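Local coordinates for protein TBC1 domain family member 22A (Homo sapiens, PDB 2QFZ) that probably acts as a GTPase-activating protein for Rab family proteins through the TBC domain contained in this construct, and forms homodimers, at residues 299-302 with 303-306; 232-235 with 236-240. All blocks are in the same frame, centred on the assembly; numbering follows the deposited sequence.

Contact 1: residues 299-302 with 303-306; sequences EKDF and QELL
D301 and E304 define the contact: the backbone N of E304 donates to D301 OD2 at 3.0 Å, a bond that reaches the oxygen on its anti side and lies 28° out of the carboxylate plane. With CG anti to the backbone N (chi1 -178°), the D301 carboxylate is swung beside its own carbonyl carbon, which brings OD2 within bonding distance of E304 N. The first helical bonds follow at once: L305 N to D301 O at 3.0 Å, and L306 N to F302 O along a nearly straight N-H line. This is the N-cap of helix 302-309, with D301 satisfying an amide in the first turn. E299 works from behind the cap: its side chain bends at chi2 (57°), which brings OE2 back to accept from D301 N at 3.2 Å through the anti lone pair.

The tightly packed part lies on the side of L305 and L306. There CG of E299 is 3.6 Å from CA of the buried L305, and F302 and L306 run side by side in the same direction, with CZ of the ring 3.8 Å from L306 CD2. The ring meets this methyl obliquely, and Q244 of helix 242-251 touches both residues. On the solvent side Q303 and E304 are exposed. Here E304 crosses E299 at about a right angle, and OE2 of E304 stands 3.5 Å from OE1 of E299. Two carboxylates, probably both negative, meet here with no hydrogen bond between these oxygens, which would tend to raise the proton affinity of one of them.

Contact 2: residues 232-235 with 236-240; sequences HRHL and DQHEV
Different first torsions bring the imidazoles of H234 and H238 together: H234 holds CG anti to the backbone N (chi1 -178°), whereas H238 turns CG beside it (chi1 -62°). ND1 and CE1 of H238 consequently come over one face of the H234 ring, ND1 above its centre, with the CE1 atoms of the two rings 3.3 Å apart. The planes are inclined at 43°, so the pair is oblique. The same placement lets H238 ND1 donate to H234 O at 2.9 Å, with that oxygen in the H238 ring plane, a bond that holds the ring's rotation. H238 N reaches H234 O at 3.0 Å from the other face of the carbonyl plane, and the two bonds together grip this oxygen.

Beyond H238 the helix closes in a Schellman motif: V240 N bonds to L235 O at 2.9 Å, E239 N bonds to D236 O at 3.1 Å, and E239 has positive phi. Reducing H234 to an alanine here would probably leave the H238 ring without its facing partner and E299 O without its weak bond from NE2. H234 touches I296 and L297 of helix 293-298, L235 and V240 pack on helices 242-251 and 302-309, and H232 ND1 bonds to Y242 OH.

From the N terminus, contact 2 comes first and ends helix 229-237; contact 1 follows some sixty residues later and starts helix 302-309. Each is a continuous run of eight or nine residues, so neither closes a long loop, and the two stand in series without nesting or crossing. In space they meet, with centres about 10 Å apart, both on the same side of the chain's centre. Besides the weak E299-H234 bond, the side chain of K300 touches H238, and F302 and L305 pack on V240. A helix C-terminus is thus joined to a helix N-terminus, with helix 242-251 touching both contacts.

Contact 1: residues 299-302 with 303-306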
loop_
_atom_site.group_PDB
_atom_site.type_symbol
_atom_site.label_atom_id
_atom_site.label_comp_id
_atom_site.label_asym_id
_atom_site.label_seq_id
_atom_site.Cartn_x
_atom_site.Cartn_y
_atom_site.Cartn_z
ATOM N N GLU A 299 7.600 8.220 27.797
ATOM C CA GLU A 299 8.716 7.302 27.653
ATOM C C GLU A 299 10.049 8.049 27.672
ATOM O O GLU A 299 10.293 8.904 26.832
ATOM C CB GLU A 299 8.568 6.497 26.353
ATOM C CG GLU A 299 9.585 5.431 26.189
ATOM C CD GLU A 299 9.586 4.470 27.339
ATOM O OE1 GLU A 299 8.697 3.585 27.368
ATOM O OE2 GLU A 299 10.474 4.593 28.217
ATOM N N LYS A 300 10.907 7.700 28.627
ATOM C CA LYS A 300 12.203 8.359 28.818
ATOM C C LYS A 300 13.419 7.451 28.691
ATOM O O LYS A 300 14.533 7.931 28.775
ATOM C CB LYS A 300 12.227 9.044 30.192
ATOM C CG LYS A 300 11.204 10.126 30.280
ATOM C CD LYS A 300 10.952 10.593 31.690
ATOM C CE LYS A 300 10.120 11.883 31.650
ATOM N NZ LYS A 300 9.147 11.865 30.510
ATOM N N ASP A 301 13.224 6.148 28.487
ATOM C CA ASP A 301 14.332 5.257 28.125
ATOM C C ASP A 301 14.478 5.244 26.588
ATOM O O ASP A 301 13.494 5.032 25.907
ATOM C CB ASP A 301 14.029 3.861 28.661
ATOM C CG ASP A 301 15.132 2.875 28.373
ATOM O OD1 ASP A 301 16.248 3.042 28.921
ATOM O OD2 ASP A 301 14.880 1.930 27.596
ATOM N N PHE A 302 15.697 5.473 26.046
ATOM C CA PHE A 302 15.932 5.424 24.579
ATOM C C PHE A 302 15.526 4.088 23.945
ATOM O O PHE A 302 14.901 4.076 22.886
ATOM C CB PHE A 302 17.405 5.714 24.189
ATOM C CG PHE A 302 17.750 5.281 22.754
ATOM C CD1 PHE A 302 17.396 6.073 21.654
ATOM C CD2 PHE A 302 18.379 4.053 22.507
ATOM C CE1 PHE A 302 17.679 5.656 20.337
ATOM C CE2 PHE A 302 18.669 3.631 21.191
ATOM C CZ PHE A 302 18.324 4.432 20.108
ATOM N N GLN A 303 15.930 2.978 24.571
ATOM C CA GLN A 303 15.706 1.621 24.012
ATOM C C GLN A 303 14.212 1.281 23.890
ATOM O O GLN A 303 13.759 0.752 22.878
ATOM C CB GLN A 303 16.415 0.569 24.890
ATOM C CG GLN A 303 16.420 -0.872 24.342
ATOM C CD GLN A 303 16.763 -1.932 25.432
ATOM O OE1 GLN A 303 17.044 -1.599 26.596
ATOM N NE2 GLN A 303 16.736 -3.208 25.036
ATOM N N GLU A 304 13.459 1.560 24.944
ATOM C CA GLU A 304 12.021 1.313 24.950
ATOM C C GLU A 304 11.264 2.304 24.090
ATOM O O GLU A 304 10.226 1.953 23.561
ATOM C CB GLU A 304 11.466 1.342 26.387
ATOM C CG GLU A 304 11.915 0.185 27.244
ATOM C CD GLU A 304 11.149 0.075 28.574
ATOM O OE1 GLU A 304 11.283 -0.946 29.258
ATOM O OE2 GLU A 304 10.411 1.001 28.943
ATOM N N LEU A 305 11.765 3.547 23.981
ATOM C CA LEU A 305 11.171 4.561 23.103
ATOM C C LEU A 305 11.224 4.141 21.620
ATOM O O LEU A 305 10.207 4.134 20.923
ATOM C CB LEU A 305 11.866 5.914 23.258
ATOM C CG LEU A 305 11.291 7.051 22.402
ATOM C CD1 LEU A 305 9.777 7.178 22.542
ATOM C CD2 LEU A 305 12.005 8.425 22.695
ATOM N N LEU A 306 12.414 3.802 21.161
ATOM C CA LEU A 306 12.580 3.232 19.829
ATOM C C LEU A 306 11.746 1.920 19.633
ATOM O O LEU A 306 11.064 1.797 18.645
ATOM C CB LEU A 306 14.084 3.040 19.507
ATOM C CG LEU A 306 14.434 2.520 18.109
ATOM C CD1 LEU A 306 13.655 3.310 17.022
ATOM C CD2 LEU A 306 15.886 2.567 17.862
#

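Contact 2: residues 232-235 with 236-240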
loop_
_atom_site.group_PDB
_atom_site.type_symbol
_atom_site.label_atom_id
_atom_site.label_comp_id
_atom_site.label_asym_id
_atom_site.label_seq_id
_atom_site.Cartn_x
_atom_site.Cartn_y
_atom_site.Cartn_z
ATOM N N HIS A 232 8.725 16.349 18.662
ATOM C CA HIS A 232 10.024 16.560 17.983
ATOM C C HIS A 232 11.279 16.668 18.886
ATOM O O HIS A 232 12.305 16.037 18.601
ATOM C CB HIS A 232 9.936 17.796 17.086
ATOM C CG HIS A 232 11.191 18.067 16.327
ATOM N ND1 HIS A 232 11.677 17.207 15.371
ATOM C CD2 HIS A 232 12.060 19.100 16.384
ATOM C CE1 HIS A 232 12.795 17.703 14.867
ATOM N NE2 HIS A 232 13.048 18.856 15.461
ATOM N N ARG A 233 11.167 17.445 19.975
ATOM C CA ARG A 233 12.238 17.672 20.928
ATOM C C ARG A 233 12.449 16.530 21.892
ATOM O O ARG A 233 13.584 16.246 22.273
ATOM C CB ARG A 233 12.001 18.964 21.722
ATOM C CG ARG A 233 11.904 20.179 20.859
ATOM C CD ARG A 233 11.951 21.460 21.651
ATOM N NE ARG A 233 11.986 22.591 20.739
ATOM C CZ ARG A 233 12.089 23.872 21.100
ATOM N NH1 ARG A 233 12.169 24.216 22.385
ATOM N NH2 ARG A 233 12.112 24.820 20.151
ATOM N N HIS A 234 11.372 15.871 22.295
ATOM C CA HIS A 234 11.494 14.681 23.087
ATOM C C HIS A 234 12.283 13.582 22.310
ATOM O O HIS A 234 13.149 12.882 22.883
ATOM C CB HIS A 234 10.085 14.223 23.503
ATOM C CG HIS A 234 10.055 13.014 24.379
ATOM N ND1 HIS A 234 10.166 13.079 25.756
ATOM C CD2 HIS A 234 9.897 11.705 24.075
ATOM C CE1 HIS A 234 10.085 11.860 26.256
ATOM N NE2 HIS A 234 9.932 11.007 25.256
ATOM N N LEU A 235 12.021 13.431 21.012
ATOM C CA LEU A 235 12.776 12.410 20.221
ATOM C C LEU A 235 14.257 12.789 20.242
ATOM O O LEU A 235 15.105 11.943 20.464
ATOM C CB LEU A 235 12.252 12.276 18.789
ATOM C CG LEU A 235 10.841 11.707 18.682
ATOM C CD1 LEU A 235 10.349 11.769 17.267
ATOM C CD2 LEU A 235 10.738 10.307 19.201
ATOM N N ASP A 236 14.548 14.067 20.026
ATOM C CA ASP A 236 15.933 14.602 20.054
ATOM C C ASP A 236 16.569 14.443 21.415
ATOM O O ASP A 236 17.698 13.969 21.539
ATOM C CB ASP A 236 15.911 16.099 19.680
ATOM C CG ASP A 236 17.330 16.731 19.561
ATOM O OD1 ASP A 236 18.178 16.205 18.827
ATOM O OD2 ASP A 236 17.579 17.805 20.184
ATOM N N GLN A 237 15.831 14.845 22.446
ATOM C CA GLN A 237 16.276 14.691 23.847
ATOM C C GLN A 237 16.696 13.237 24.137
ATOM O O GLN A 237 17.664 12.985 24.814
ATOM C CB GLN A 237 15.140 15.174 24.781
ATOM C CG GLN A 237 15.497 15.318 26.269
ATOM C CD GLN A 237 16.662 16.296 26.513
ATOM O OE1 GLN A 237 16.778 17.337 25.853
ATOM N NE2 GLN A 237 17.526 15.950 27.452
ATOM N N HIS A 238 15.971 12.267 23.612
ATOM C CA HIS A 238 16.268 10.852 23.921
ATOM C C HIS A 238 16.997 10.105 22.794
ATOM O O HIS A 238 16.974 8.890 22.748
ATOM C CB HIS A 238 14.966 10.163 24.340
ATOM C CG HIS A 238 14.383 10.762 25.572
ATOM N ND1 HIS A 238 13.565 11.875 25.541
ATOM C CD2 HIS A 238 14.600 10.485 26.884
ATOM C CE1 HIS A 238 13.282 12.235 26.783
ATOM N NE2 HIS A 238 13.897 11.411 27.615
ATOM N N GLU A 239 17.655 10.859 21.906
ATOM C CA GLU A 239 18.526 10.328 20.866
ATOM C C GLU A 239 17.814 9.384 19.904
ATOM O O GLU A 239 18.434 8.475 19.397
ATOM C CB GLU A 239 19.737 9.590 21.492
ATOM C CG GLU A 239 20.549 10.420 22.513
ATOM C CD GLU A 239 21.515 11.389 21.861
ATOM O OE1 GLU A 239 21.541 11.457 20.611
ATOM O OE2 GLU A 239 22.259 12.077 22.598
ATOM N N VAL A 240 16.524 9.571 19.656
ATOM C CA VAL A 240 15.875 8.804 18.586
ATOM C C VAL A 240 15.830 9.662 17.332
ATOM O O VAL A 240 15.288 10.772 17.368
ATOM C CB VAL A 240 14.432 8.308 18.964
ATOM C CG1 VAL A 240 13.840 7.491 17.784
ATOM C CG2 VAL A 240 14.465 7.465 20.253
#